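PDB 6Z96: TudS from Uncultured bacterium, which removes sulfur from thiouracil in a non-redox reaction that depends on a [4Fe-4S] cluster and probably passes through a [4Fe-5S] intermediate. Local coordinates for residues Ile5-Cys10 against Asn28-Leu33; Lys23-Asn28 against Phe137-Leu142; Arg38-Cys43 against Gln90-Ala95; Pro44-Ala47 against Pro51-Arg54; Ala127-Arg130 against Gln135-Ser138. All coordinates share one frame; numbering follows the deposited sequence.

Contact 1: Ile5-Cys10 against Asn28-Leu33; sequences IIVSAC and NWLDAL. With SF4 (iron/sulfur cluster), chain C.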
# COMPACT_ATOMS: atom_id res chain seq x y z
N ILE A 5 -1.72 -4.89 -11.56
CA ILE A 5 -1.49 -3.87 -10.55
C ILE A 5 -1.02 -4.56 -9.28
O ILE A 5 -1.28 -5.75 -9.08
CB ILE A 5 -2.75 -3.01 -10.28
CG1 ILE A 5 -3.86 -3.80 -9.56
CG2 ILE A 5 -3.27 -2.34 -11.57
CD1 ILE A 5 -5.04 -2.89 -9.08
N ILE A 6 -0.39 -3.78 -8.39
CA ILE A 6 -0.07 -4.28 -7.06
C ILE A 6 -1.14 -3.68 -6.14
O ILE A 6 -1.55 -2.52 -6.32
CB ILE A 6 1.37 -3.89 -6.66
CG1 ILE A 6 1.76 -4.49 -5.30
CG2 ILE A 6 1.56 -2.40 -6.63
CD1 ILE A 6 3.29 -4.36 -5.01
N VAL A 7 -1.64 -4.48 -5.17
CA VAL A 7 -2.71 -4.02 -4.29
C VAL A 7 -2.38 -4.33 -2.85
O VAL A 7 -1.98 -5.45 -2.57
CB VAL A 7 -4.04 -4.75 -4.63
CG1 VAL A 7 -5.21 -4.21 -3.80
CG2 VAL A 7 -4.37 -4.67 -6.12
N SER A 8 -2.59 -3.38 -1.92
CA SER A 8 -2.41 -3.65 -0.48
C SER A 8 -3.23 -4.90 -0.11
O SER A 8 -4.42 -4.97 -0.41
CB SER A 8 -2.99 -2.50 0.34
OG SER A 8 -2.12 -1.38 0.28
N ALA A 9 -2.57 -5.90 0.48
CA ALA A 9 -3.24 -7.18 0.76
C ALA A 9 -4.48 -7.03 1.63
O ALA A 9 -5.45 -7.78 1.46
CB ALA A 9 -2.26 -8.17 1.38
N CYS A 10 -4.48 -6.04 2.54
CA CYS A 10 -5.64 -5.83 3.40
C CYS A 10 -6.87 -5.39 2.58
O CYS A 10 -8.00 -5.74 2.96
CB CYS A 10 -5.34 -4.83 4.50
SG CYS A 10 -4.80 -3.21 3.89
N ASN A 28 -16.92 -4.41 -7.56
CA ASN A 28 -17.07 -5.38 -8.66
C ASN A 28 -15.86 -5.34 -9.59
O ASN A 28 -15.41 -6.37 -10.09
CB ASN A 28 -18.35 -5.08 -9.45
CG ASN A 28 -19.62 -5.29 -8.65
OD1 ASN A 28 -19.65 -6.09 -7.72
ND2 ASN A 28 -20.68 -4.56 -8.99
N TRP A 29 -15.33 -4.13 -9.84
CA TRP A 29 -14.18 -3.96 -10.70
C TRP A 29 -12.95 -4.69 -10.12
O TRP A 29 -12.29 -5.42 -10.84
CB TRP A 29 -13.89 -2.46 -10.91
CG TRP A 29 -12.60 -2.20 -11.64
CD1 TRP A 29 -12.40 -2.25 -12.99
CD2 TRP A 29 -11.34 -1.86 -11.05
NE1 TRP A 29 -11.08 -2.00 -13.27
CE2 TRP A 29 -10.41 -1.75 -12.10
CE3 TRP A 29 -10.91 -1.64 -9.73
CZ2 TRP A 29 -9.06 -1.47 -11.86
CZ3 TRP A 29 -9.57 -1.35 -9.51
CH2 TRP A 29 -8.66 -1.28 -10.57
N LEU A 30 -12.65 -4.48 -8.83
CA LEU A 30 -11.48 -5.10 -8.22
C LEU A 30 -11.66 -6.62 -8.16
O LEU A 30 -10.71 -7.34 -8.43
CB LEU A 30 -11.22 -4.53 -6.82
CG LEU A 30 -9.95 -5.07 -6.13
CD1 LEU A 30 -8.69 -4.80 -6.97
CD2 LEU A 30 -9.79 -4.41 -4.78
N ASP A 31 -12.89 -7.09 -7.92
CA ASP A 31 -13.16 -8.53 -7.91
C ASP A 31 -12.86 -9.14 -9.28
O ASP A 31 -12.21 -10.19 -9.36
CB ASP A 31 -14.64 -8.81 -7.56
CG ASP A 31 -14.99 -8.59 -6.10
OD1 ASP A 31 -14.06 -8.34 -5.29
OD2 ASP A 31 -16.20 -8.66 -5.77
N ALA A 32 -13.31 -8.47 -10.36
CA ALA A 32 -13.08 -8.94 -11.73
C ALA A 32 -11.59 -8.95 -12.05
O ALA A 32 -11.09 -9.90 -12.66
CB ALA A 32 -13.83 -8.05 -12.71
N LEU A 33 -10.86 -7.91 -11.62
CA LEU A 33 -9.43 -7.83 -11.86
C LEU A 33 -8.70 -9.00 -11.19
O LEU A 33 -7.84 -9.63 -11.80
CB LEU A 33 -8.93 -6.49 -11.30
CG LEU A 33 -7.60 -6.01 -11.86
CD1 LEU A 33 -7.70 -5.72 -13.34
CD2 LEU A 33 -7.16 -4.75 -11.16
FE1 SF4 C . -0.95 -2.23 6.48
FE2 SF4 C . -2.58 -3.10 4.51
FE3 SF4 C . -0.12 -4.30 4.86
FE4 SF4 C . -0.31 -1.76 3.82
S1 SF4 C . -1.05 -3.75 2.88
S2 SF4 C . 1.17 -2.46 5.40
S3 SF4 C . -2.09 -0.91 5.02
S4 SF4 C . -1.93 -4.32 6.31
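Ile5 and Leu33 form the tight end of the packing between strand 5-8 and helix segment 28-33, the opening strand and the helix of a beta-alpha-beta unit that returns to the parallel sheet as strand 39-42. The two segment axes come within 11.8 Å and run at 120° to each other, and of the strand residues Ile5 and Val7 point at the helix. The closest meeting is between methyl groups, Ile5 CD1 lying 3.5 Å from Leu33 CD2, with the side chains slanting across one another. In Ile5, CG1 is wedged between the backbone N and the carbonyl carbon (chi1 70°), and the extended second torsion then carries CD1 out to the helix. The same methyl lies 4.2 Å from Trp29 CH2 at an oblique angle to the indole, whose ring also rests on Leu145 and Leu149 of helix 142-151. Further along, the fit is looser: Val7, deposited in two conformers, approaches Leu30 with CG2 4.4 Å from CD1 in the conformer described, and Leu96 packs on both residues. Asn28, Asp31 and Ala32 are exposed to solvent, and no hydrogen bond joins strand to helix. The end of the strand and the loop after it form part of the iron-sulfur site: Ser8 CB lies 3.4 Å from cluster sulfur S1, and Cys10 SG binds iron FE2 at 2.3 Å.

Contact 2: Lys23-Asn28 against Phe137-Leu142; sequences KGIVSN and FSEDQL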
# COMPACT_ATOMS: atom_id res chain seq x y z
N LYS A 23 -9.26 -4.96 5.46
CA LYS A 23 -9.90 -3.75 4.95
C LYS A 23 -10.46 -4.08 3.59
O LYS A 23 -10.28 -3.33 2.62
CB LYS A 23 -8.84 -2.63 4.82
CG LYS A 23 -8.30 -2.16 6.17
CD LYS A 23 -9.42 -1.49 6.98
CE LYS A 23 -8.93 -0.75 8.19
NZ LYS A 23 -10.07 -0.21 8.99
N GLY A 24 -11.15 -5.22 3.51
CA GLY A 24 -11.68 -5.70 2.25
C GLY A 24 -12.68 -4.71 1.72
O GLY A 24 -13.58 -4.28 2.46
N ILE A 25 -12.47 -4.25 0.49
CA ILE A 25 -13.38 -3.28 -0.10
C ILE A 25 -14.35 -3.95 -1.06
O ILE A 25 -14.03 -4.96 -1.69
CB ILE A 25 -12.63 -2.08 -0.71
CG1 ILE A 25 -11.53 -2.57 -1.67
CG2 ILE A 25 -12.06 -1.20 0.41
CD1 ILE A 25 -10.53 -1.47 -2.22
N VAL A 26 -15.54 -3.38 -1.15
CA VAL A 26 -16.58 -3.92 -1.99
C VAL A 26 -16.43 -3.24 -3.33
O VAL A 26 -16.61 -2.03 -3.42
CB VAL A 26 -17.97 -3.69 -1.38
CG1 VAL A 26 -19.04 -4.30 -2.28
CG2 VAL A 26 -18.02 -4.29 0.03
N SER A 27 -16.03 -3.99 -4.33
CA SER A 27 -15.79 -3.45 -5.65
C SER A 27 -15.92 -4.53 -6.69
O SER A 27 -15.08 -5.44 -6.74
CB SER A 27 -14.40 -2.82 -5.71
OG SER A 27 -14.04 -2.46 -7.03
N ASN A 28 -16.92 -4.41 -7.56
CA ASN A 28 -17.07 -5.38 -8.66
C ASN A 28 -15.86 -5.34 -9.59
O ASN A 28 -15.41 -6.37 -10.09
CB ASN A 28 -18.35 -5.08 -9.45
CG ASN A 28 -19.62 -5.29 -8.65
OD1 ASN A 28 -19.65 -6.09 -7.72
ND2 ASN A 28 -20.68 -4.56 -8.99
N PHE A 137 -2.71 4.95 -6.23
CA PHE A 137 -4.08 5.37 -5.97
C PHE A 137 -4.55 4.75 -4.68
O PHE A 137 -4.11 3.64 -4.34
CB PHE A 137 -5.00 4.85 -7.09
CG PHE A 137 -4.69 5.42 -8.46
CD1 PHE A 137 -5.41 6.49 -8.96
CD2 PHE A 137 -3.69 4.88 -9.25
CE1 PHE A 137 -5.13 7.01 -10.22
CE2 PHE A 137 -3.41 5.40 -10.51
CZ PHE A 137 -4.15 6.44 -10.99
N SER A 138 -5.45 5.43 -3.96
CA SER A 138 -6.03 4.84 -2.75
C SER A 138 -7.37 4.18 -3.06
O SER A 138 -7.90 4.30 -4.18
CB SER A 138 -6.20 5.91 -1.69
OG SER A 138 -7.36 6.69 -1.98
N GLU A 139 -7.97 3.50 -2.06
CA GLU A 139 -9.29 2.90 -2.22
C GLU A 139 -10.38 3.98 -2.43
O GLU A 139 -11.52 3.63 -2.73
CB GLU A 139 -9.62 1.97 -1.04
CG GLU A 139 -9.93 2.70 0.25
CD GLU A 139 -8.75 3.02 1.15
OE1 GLU A 139 -7.60 3.04 0.65
OE2 GLU A 139 -8.98 3.29 2.35
N ASP A 140 -10.07 5.27 -2.20
CA ASP A 140 -11.03 6.35 -2.47
C ASP A 140 -10.92 6.85 -3.93
O ASP A 140 -11.63 7.80 -4.31
CB ASP A 140 -10.74 7.55 -1.56
CG ASP A 140 -10.83 7.21 -0.08
OD1 ASP A 140 -11.72 6.43 0.30
OD2 ASP A 140 -10.00 7.73 0.70
N GLN A 141 -10.02 6.26 -4.75
CA GLN A 141 -9.75 6.67 -6.12
C GLN A 141 -9.90 5.49 -7.10
O GLN A 141 -9.20 5.45 -8.11
CB GLN A 141 -8.32 7.24 -6.22
CG GLN A 141 -8.12 8.41 -5.29
CD GLN A 141 -6.70 8.87 -5.31
OE1 GLN A 141 -5.76 8.13 -4.98
NE2 GLN A 141 -6.49 10.12 -5.69
N LEU A 142 -10.80 4.54 -6.80
CA LEU A 142 -11.00 3.39 -7.69
C LEU A 142 -11.43 3.80 -9.10
O LEU A 142 -10.90 3.21 -10.03
CB LEU A 142 -11.98 2.35 -7.13
CG LEU A 142 -11.55 1.71 -5.84
CD1 LEU A 142 -12.60 0.72 -5.36
CD2 LEU A 142 -10.26 0.97 -6.00
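Ile25 and Glu139 both carry their first side-chain branch between backbone N and carbonyl carbon, CG1 of Ile25 at chi1 52° and CG of Glu139 at chi1 72°, and this turns CD1 of Ile25 onto the root of the glutamate rather than its end. Ile25 CD1 rests 3.7 Å from Glu139 CB, and the two side chains cross nearly perpendicularly. Ile25 was deposited in two conformers, so this account holds for the one described. Past CG the glutamate bends at chi2 and leads its carboxylate away, to a salt bridge with Lys98 through OE2 and a bond from the backbone N of Glu99 to OE1. Leu142 completes the apolar patch: its CD1 stands 4.4 Å from Ile25 CD1 and 3.9 Å from Ser27 OG. Ser27 is the N-cap of the following helix, its hydroxyl bonded to the backbone N of Leu30, and the leucine methyl merely packs beside it. No hydrogen bond spans the two loops. Segment 137-142 instead stiffens itself, as a type I beta turn from Ser138 to Gln141 with an ST turn at Ser138, whose OG accepts from Asp140 N. Gln141 OE1 takes the backbone N of Ser138 at 2.9 Å on a lone pair in the carbonyl plane, with an N-H...O angle of 165°. The contact thus joins the loop entering helix 28-35 to the connection between strand 135-137 and helix 142-151, where Leu142 also packs against Leu96 of strand 94-96.

Contact 3: Arg38-Cys43 against Gln90-Ala95; sequences RALAFC and QGIRFA. With SF4 (iron/sulfur cluster), chain C.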
# COMPACT_ATOMS: atom_id res chain seq x y z
N ARG A 38 -4.93 -10.36 -12.27
CA ARG A 38 -4.22 -9.10 -12.49
C ARG A 38 -4.00 -8.25 -11.25
O ARG A 38 -3.51 -7.12 -11.38
CB ARG A 38 -4.98 -8.28 -13.55
CG ARG A 38 -5.03 -8.98 -14.90
CD ARG A 38 -6.01 -8.30 -15.85
NE ARG A 38 -5.63 -6.91 -16.11
CZ ARG A 38 -6.45 -5.98 -16.58
NH1 ARG A 38 -7.71 -6.27 -16.85
NH2 ARG A 38 -6.01 -4.74 -16.78
N ALA A 39 -4.50 -8.69 -10.08
CA ALA A 39 -4.38 -7.87 -8.86
C ALA A 39 -3.46 -8.62 -7.90
O ALA A 39 -3.91 -9.56 -7.25
CB ALA A 39 -5.74 -7.68 -8.22
N LEU A 40 -2.18 -8.24 -7.87
CA LEU A 40 -1.20 -8.94 -7.05
C LEU A 40 -1.18 -8.40 -5.65
O LEU A 40 -0.83 -7.26 -5.42
CB LEU A 40 0.19 -8.84 -7.68
CG LEU A 40 0.35 -9.41 -9.11
CD1 LEU A 40 1.82 -9.45 -9.49
CD2 LEU A 40 -0.24 -10.83 -9.23
N ALA A 41 -1.55 -9.25 -4.69
CA ALA A 41 -1.62 -8.84 -3.29
C ALA A 41 -0.24 -8.65 -2.73
O ALA A 41 0.62 -9.49 -2.94
CB ALA A 41 -2.32 -9.94 -2.51
N PHE A 42 -0.07 -7.59 -1.92
CA PHE A 42 1.23 -7.37 -1.30
C PHE A 42 1.03 -6.61 -0.03
O PHE A 42 0.29 -5.63 -0.02
CB PHE A 42 2.16 -6.58 -2.26
CG PHE A 42 3.57 -6.47 -1.73
CD1 PHE A 42 4.00 -5.33 -1.07
CD2 PHE A 42 4.45 -7.53 -1.84
CE1 PHE A 42 5.28 -5.26 -0.53
CE2 PHE A 42 5.75 -7.44 -1.32
CZ PHE A 42 6.14 -6.30 -0.67
N CYS A 43 1.73 -7.02 1.05
CA CYS A 43 1.69 -6.25 2.30
C CYS A 43 3.12 -5.88 2.64
O CYS A 43 3.89 -6.74 3.06
CB CYS A 43 1.07 -7.04 3.45
SG CYS A 43 1.22 -6.18 5.04
N GLN A 90 7.47 -7.63 -12.47
CA GLN A 90 6.20 -7.92 -13.16
C GLN A 90 5.77 -6.87 -14.18
O GLN A 90 4.72 -7.05 -14.78
CB GLN A 90 5.07 -8.10 -12.12
CG GLN A 90 5.23 -9.31 -11.20
CD GLN A 90 4.60 -10.56 -11.76
OE1 GLN A 90 3.46 -10.58 -12.17
NE2 GLN A 90 5.34 -11.64 -11.77
N GLY A 91 6.53 -5.79 -14.33
CA GLY A 91 6.19 -4.71 -15.24
C GLY A 91 4.97 -3.91 -14.81
O GLY A 91 4.22 -3.41 -15.64
N ILE A 92 4.77 -3.77 -13.50
CA ILE A 92 3.64 -3.05 -12.96
C ILE A 92 3.91 -1.56 -12.84
O ILE A 92 4.94 -1.15 -12.31
CB ILE A 92 3.27 -3.68 -11.59
CG1 ILE A 92 2.74 -5.11 -11.80
CG2 ILE A 92 2.28 -2.81 -10.83
CD1 ILE A 92 2.47 -5.89 -10.47
N ARG A 93 2.96 -0.74 -13.31
CA ARG A 93 3.12 0.70 -13.23
C ARG A 93 2.00 1.40 -12.43
O ARG A 93 1.99 2.62 -12.37
CB ARG A 93 3.28 1.31 -14.65
CG ARG A 93 2.26 0.84 -15.64
CD ARG A 93 2.79 0.77 -17.09
NE ARG A 93 2.87 2.06 -17.76
CZ ARG A 93 2.46 2.29 -19.00
NH1 ARG A 93 2.60 3.49 -19.54
NH2 ARG A 93 1.89 1.32 -19.71
N PHE A 94 1.07 0.62 -11.83
CA PHE A 94 -0.02 1.16 -11.02
C PHE A 94 -0.13 0.39 -9.70
O PHE A 94 0.01 -0.83 -9.69
CB PHE A 94 -1.37 1.01 -11.75
CG PHE A 94 -1.43 1.71 -13.09
CD1 PHE A 94 -1.64 3.06 -13.17
CD2 PHE A 94 -1.26 0.99 -14.26
CE1 PHE A 94 -1.68 3.71 -14.41
CE2 PHE A 94 -1.31 1.64 -15.50
CZ PHE A 94 -1.54 2.99 -15.56
N ALA A 95 -0.43 1.11 -8.61
CA ALA A 95 -0.62 0.49 -7.30
C ALA A 95 -1.91 0.99 -6.68
O ALA A 95 -2.25 2.16 -6.81
CB ALA A 95 0.55 0.82 -6.39
FE1 SF4 C . -0.95 -2.23 6.48
FE2 SF4 C . -2.58 -3.10 4.51
FE3 SF4 C . -0.12 -4.30 4.86
FE4 SF4 C . -0.31 -1.76 3.82
S1 SF4 C . -1.05 -3.75 2.88
S2 SF4 C . 1.17 -2.46 5.40
S3 SF4 C . -2.09 -0.91 5.02
S4 SF4 C . -1.93 -4.32 6.31
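Leu40 carries the whole contact through one methyl, CD1, which meets two residues, Gln90 and Ile92, on either side of the glycine that follows helix 73-90. The apolar part is the pair Leu40 CD1 and Ile92 CD1, 3.7 Å apart. The mixed part is Gln90: its chain folds at chi2 (-90°), which brings the amide back over the leucine and sets OE1 3.3 Å from Leu40 CD1. This is van der Waals packing, for the polar partner of Gln90 OE1 is the ammonium of Lys4. Between these two residues Gly91, with positive phi, closes the helix in a Schellman motif and sends the chain back toward the sheet. Metal coordination lies at the far end of segment 38-43, where Cys43 SG binds iron FE3 of the cluster at 2.3 Å. Cys43 is also an N-cap, its side chain capping a backbone N of the helix that follows. No hydrogen bond crosses between the segments, since strand 5-8 lies between strands 39-42 and 94-96 and bonds to both. Leu40 and Ile92 meet across one face of that strand, the face covered by helix 73-90; Ile92 also touches Cys87 there, and Phe42 packs against Leu82 and Leu86.

Contact 4: Pro44-Ala47 against Pro51-Arg54; sequences PEVA and PTPR. With SF4 (iron/sulfur cluster), chain C; EDO (1,2-ethanediol), chain E.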
# COMPACT_ATOMS: atom_id res chain seq x y z
N PRO A 44 3.49 -4.60 2.53
CA PRO A 44 4.88 -4.22 2.83
C PRO A 44 5.33 -4.54 4.25
O PRO A 44 6.49 -4.91 4.43
CB PRO A 44 4.88 -2.69 2.60
CG PRO A 44 3.72 -2.45 1.62
CD PRO A 44 2.69 -3.49 1.97
N GLU A 45 4.43 -4.40 5.24
CA GLU A 45 4.87 -4.63 6.62
C GLU A 45 5.16 -6.10 6.88
O GLU A 45 6.17 -6.42 7.53
CB GLU A 45 3.92 -4.02 7.62
CG GLU A 45 4.06 -2.52 7.54
CD GLU A 45 2.95 -1.72 8.21
OE1 GLU A 45 2.36 -2.25 9.18
OE2 GLU A 45 2.69 -0.57 7.79
N VAL A 46 4.31 -6.98 6.38
CA VAL A 46 4.54 -8.41 6.55
C VAL A 46 5.74 -8.83 5.69
O VAL A 46 6.61 -9.58 6.17
CB VAL A 46 3.28 -9.21 6.20
CG1 VAL A 46 3.57 -10.70 6.11
CG2 VAL A 46 2.17 -8.94 7.23
N ALA A 47 5.86 -8.30 4.46
CA ALA A 47 7.01 -8.66 3.60
C ALA A 47 8.32 -8.21 4.26
O ALA A 47 9.34 -8.90 4.14
CB ALA A 47 6.87 -8.00 2.23
N PRO A 51 5.36 -8.91 12.42
CA PRO A 51 4.35 -9.92 12.73
C PRO A 51 2.92 -9.39 12.59
O PRO A 51 2.71 -8.19 12.35
CB PRO A 51 4.68 -10.27 14.18
CG PRO A 51 5.04 -8.92 14.79
CD PRO A 51 5.86 -8.25 13.66
N THR A 52 1.91 -10.28 12.75
CA THR A 52 0.51 -9.87 12.72
C THR A 52 -0.15 -10.57 13.92
O THR A 52 -0.19 -11.80 13.95
CB THR A 52 -0.17 -10.33 11.45
OG1 THR A 52 0.54 -9.80 10.33
CG2 THR A 52 -1.61 -9.84 11.39
N PRO A 53 -0.62 -9.85 14.94
CA PRO A 53 -0.68 -8.40 15.07
C PRO A 53 0.67 -7.76 15.36
O PRO A 53 1.67 -8.43 15.64
CB PRO A 53 -1.66 -8.22 16.25
CG PRO A 53 -1.29 -9.40 17.14
CD PRO A 53 -1.17 -10.52 16.15
N ARG A 54 0.70 -6.42 15.29
CA ARG A 54 1.90 -5.64 15.56
C ARG A 54 1.43 -4.29 16.10
O ARG A 54 0.30 -3.89 15.85
CB ARG A 54 2.76 -5.50 14.28
CG ARG A 54 1.99 -4.97 13.10
CD ARG A 54 2.85 -5.06 11.85
NE ARG A 54 2.10 -4.64 10.65
CZ ARG A 54 1.25 -5.42 9.99
NH1 ARG A 54 1.02 -6.67 10.40
NH2 ARG A 54 0.58 -4.94 8.95
FE1 SF4 C . -0.95 -2.23 6.48
FE2 SF4 C . -2.58 -3.10 4.51
FE3 SF4 C . -0.12 -4.30 4.86
FE4 SF4 C . -0.31 -1.76 3.82
S1 SF4 C . -1.05 -3.75 2.88
S2 SF4 C . 1.17 -2.46 5.40
S3 SF4 C . -2.09 -0.91 5.02
S4 SF4 C . -1.93 -4.32 6.31
C1 EDO E . 2.30 -1.23 12.19
O1 EDO E . 2.06 -0.28 11.16
C2 EDO E . 3.74 -1.55 12.34
O2 EDO E . 4.04 -2.26 13.54
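Glu45 OE1 is gripped by three donors. Arg54 NE gives a nearly straight bond, 2.8 Å with an N-H...O angle of 161°, reaching the anti lone pair of OE1, which lies close to the guanidinium plane. Arg54 NH2 adds a weak bond to the same oxygen at 3.2 Å. The third donor is a 1,2-ethanediol, probably from the crystallisation liquor, whose O1 lies 2.8 Å from Glu45 OE1. Carboxylate and guanidinium planes stand 89° apart, so this salt bridge is a one-oxygen contact rather than a flat, two-oxygen pair. The other oxygen, OE2, bonds Ser103. Arg54 is held further by NH1 donating to Pro51 O at 3.0 Å and NH2 to Val16 O, while Val46 CG2 packs 3.6 Å from Thr52 OG1 beside it. A methionine in place of Arg54 has no guanidinium, and would probably leave Glu45 OE1 without its charged partner and Pro51 O and Val16 O without this donor, with the carboxylate then held mainly through OE2 by Ser103. Glu45 CD lies 3.4 Å from cluster sulfur S2, and Arg54 NH2 is 3.7 Å from S4. The bound H2S touches both residues, so the ion pair lines the sulfur site beside the cluster, consistent with this being where sulfur taken from thiouracil is held.

Contact 5: Ala127-Arg130 against Gln135-Ser138; sequences ALLR and QVFS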
# COMPACT_ATOMS: atom_id res chain seq x y z
N ALA A 127 5.73 6.42 -1.17
CA ALA A 127 6.79 7.37 -1.54
C ALA A 127 7.82 6.74 -2.46
O ALA A 127 8.22 7.37 -3.45
CB ALA A 127 7.47 7.90 -0.27
N LEU A 128 8.24 5.50 -2.17
CA LEU A 128 9.26 4.85 -2.98
C LEU A 128 8.72 4.51 -4.35
O LEU A 128 9.38 4.76 -5.37
CB LEU A 128 9.82 3.60 -2.27
CG LEU A 128 10.94 2.90 -3.04
CD1 LEU A 128 12.16 3.80 -3.11
CD2 LEU A 128 11.32 1.61 -2.37
N LEU A 129 7.48 3.99 -4.42
CA LEU A 129 6.90 3.66 -5.73
C LEU A 129 6.73 4.90 -6.59
O LEU A 129 7.09 4.87 -7.77
CB LEU A 129 5.54 2.96 -5.56
CG LEU A 129 5.58 1.62 -4.80
CD1 LEU A 129 4.20 1.00 -4.74
CD2 LEU A 129 6.55 0.63 -5.47
N ARG A 130 6.25 6.01 -5.99
CA ARG A 130 6.07 7.26 -6.77
C ARG A 130 7.42 7.79 -7.28
O ARG A 130 7.49 8.29 -8.40
CB ARG A 130 5.35 8.32 -5.93
CG ARG A 130 3.86 8.01 -5.84
CD ARG A 130 3.11 9.04 -5.02
NE ARG A 130 1.67 8.89 -5.20
CZ ARG A 130 0.76 9.36 -4.35
NH1 ARG A 130 1.13 9.99 -3.24
NH2 ARG A 130 -0.54 9.17 -4.59
N GLN A 135 2.38 4.93 -10.45
CA GLN A 135 1.28 5.76 -9.97
C GLN A 135 0.57 5.01 -8.85
O GLN A 135 0.21 3.84 -9.02
CB GLN A 135 0.29 6.04 -11.11
CG GLN A 135 0.92 6.87 -12.22
CD GLN A 135 -0.12 7.13 -13.28
OE1 GLN A 135 0.00 6.68 -14.43
NE2 GLN A 135 -1.16 7.83 -12.90
N VAL A 136 0.34 5.69 -7.74
CA VAL A 136 -0.33 5.10 -6.58
C VAL A 136 -1.67 5.77 -6.38
O VAL A 136 -1.76 7.01 -6.28
CB VAL A 136 0.55 5.26 -5.31
CG1 VAL A 136 -0.16 4.65 -4.09
CG2 VAL A 136 1.91 4.60 -5.53
N PHE A 137 -2.71 4.95 -6.23
CA PHE A 137 -4.08 5.37 -5.97
C PHE A 137 -4.55 4.75 -4.68
O PHE A 137 -4.11 3.64 -4.34
CB PHE A 137 -5.00 4.85 -7.09
CG PHE A 137 -4.69 5.42 -8.46
CD1 PHE A 137 -5.41 6.49 -8.96
CD2 PHE A 137 -3.69 4.88 -9.25
CE1 PHE A 137 -5.13 7.01 -10.22
CE2 PHE A 137 -3.41 5.40 -10.51
CZ PHE A 137 -4.15 6.44 -10.99
N SER A 138 -5.45 5.43 -3.96
CA SER A 138 -6.03 4.84 -2.75
C SER A 138 -7.37 4.18 -3.06
O SER A 138 -7.90 4.30 -4.18
CB SER A 138 -6.20 5.91 -1.69
OG SER A 138 -7.36 6.69 -1.98
O HOH W 1 0.86 8.56 -7.93
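Arg130 reaches over Val136 from helix 124-131 and is met along most of its length. From CB the chain leaves with CG anti to the carbonyl carbon (chi1 -76°) and then runs extended to NE, which lays it across the valine at about a right angle. CG touches Val136 CG2 at 3.9 Å, and NE passes 3.8 Å from Val136 CB. NE also donates to a water at 2.9 Å, which in turn accepts from the backbone N of Val136. At the tip, NH2 donates to Val136 O at 3.0 Å with an N-H...O angle of 150°; the carbonyl oxygen lies 20° out of the guanidinium plane, near its edge. NH1 is spent on a salt bridge with Glu122 and a bond to Ser106 O. A leucine in place of Arg130 would probably cost Val136 O and Glu122 this partner and let the water between helix and strand shift. A single apolar contact accompanies the polar grip, Leu129 CB lying 4.0 Å from Val136 CG2. The contact fastens helix 124-131 to the edge strand 135-137 that follows it, next to strand 94-96, whose Ala95 touches Leu129 and Val136; Leu128 and Leu129 also pack on helix 73-90.

Contacts 1, 3 and 5 all reach the four-stranded parallel sheet. Contacts 1 and 5 are buried, the former wholly apolar, the latter adding an arginine and a water to its packing; contacts 2, 3 and 4 are partly buried, contact 3 with an exposed glutamine among its partners. Contact 2, between loops, continues the apolar layer of contact 1, where Leu30 CD2 meets Ile25 CD1 at 4.0 Å, and shares Phe137 and Ser138 with contact 5. Contacts 1 and 3 each deliver a cysteine to the cluster, and contact 4 reaches it with charge instead. Contact 4 lies past the end of strand 39-42, its centre about 20 Å from that of contact 1, and Ala47 packs on Phe42 of contact 3.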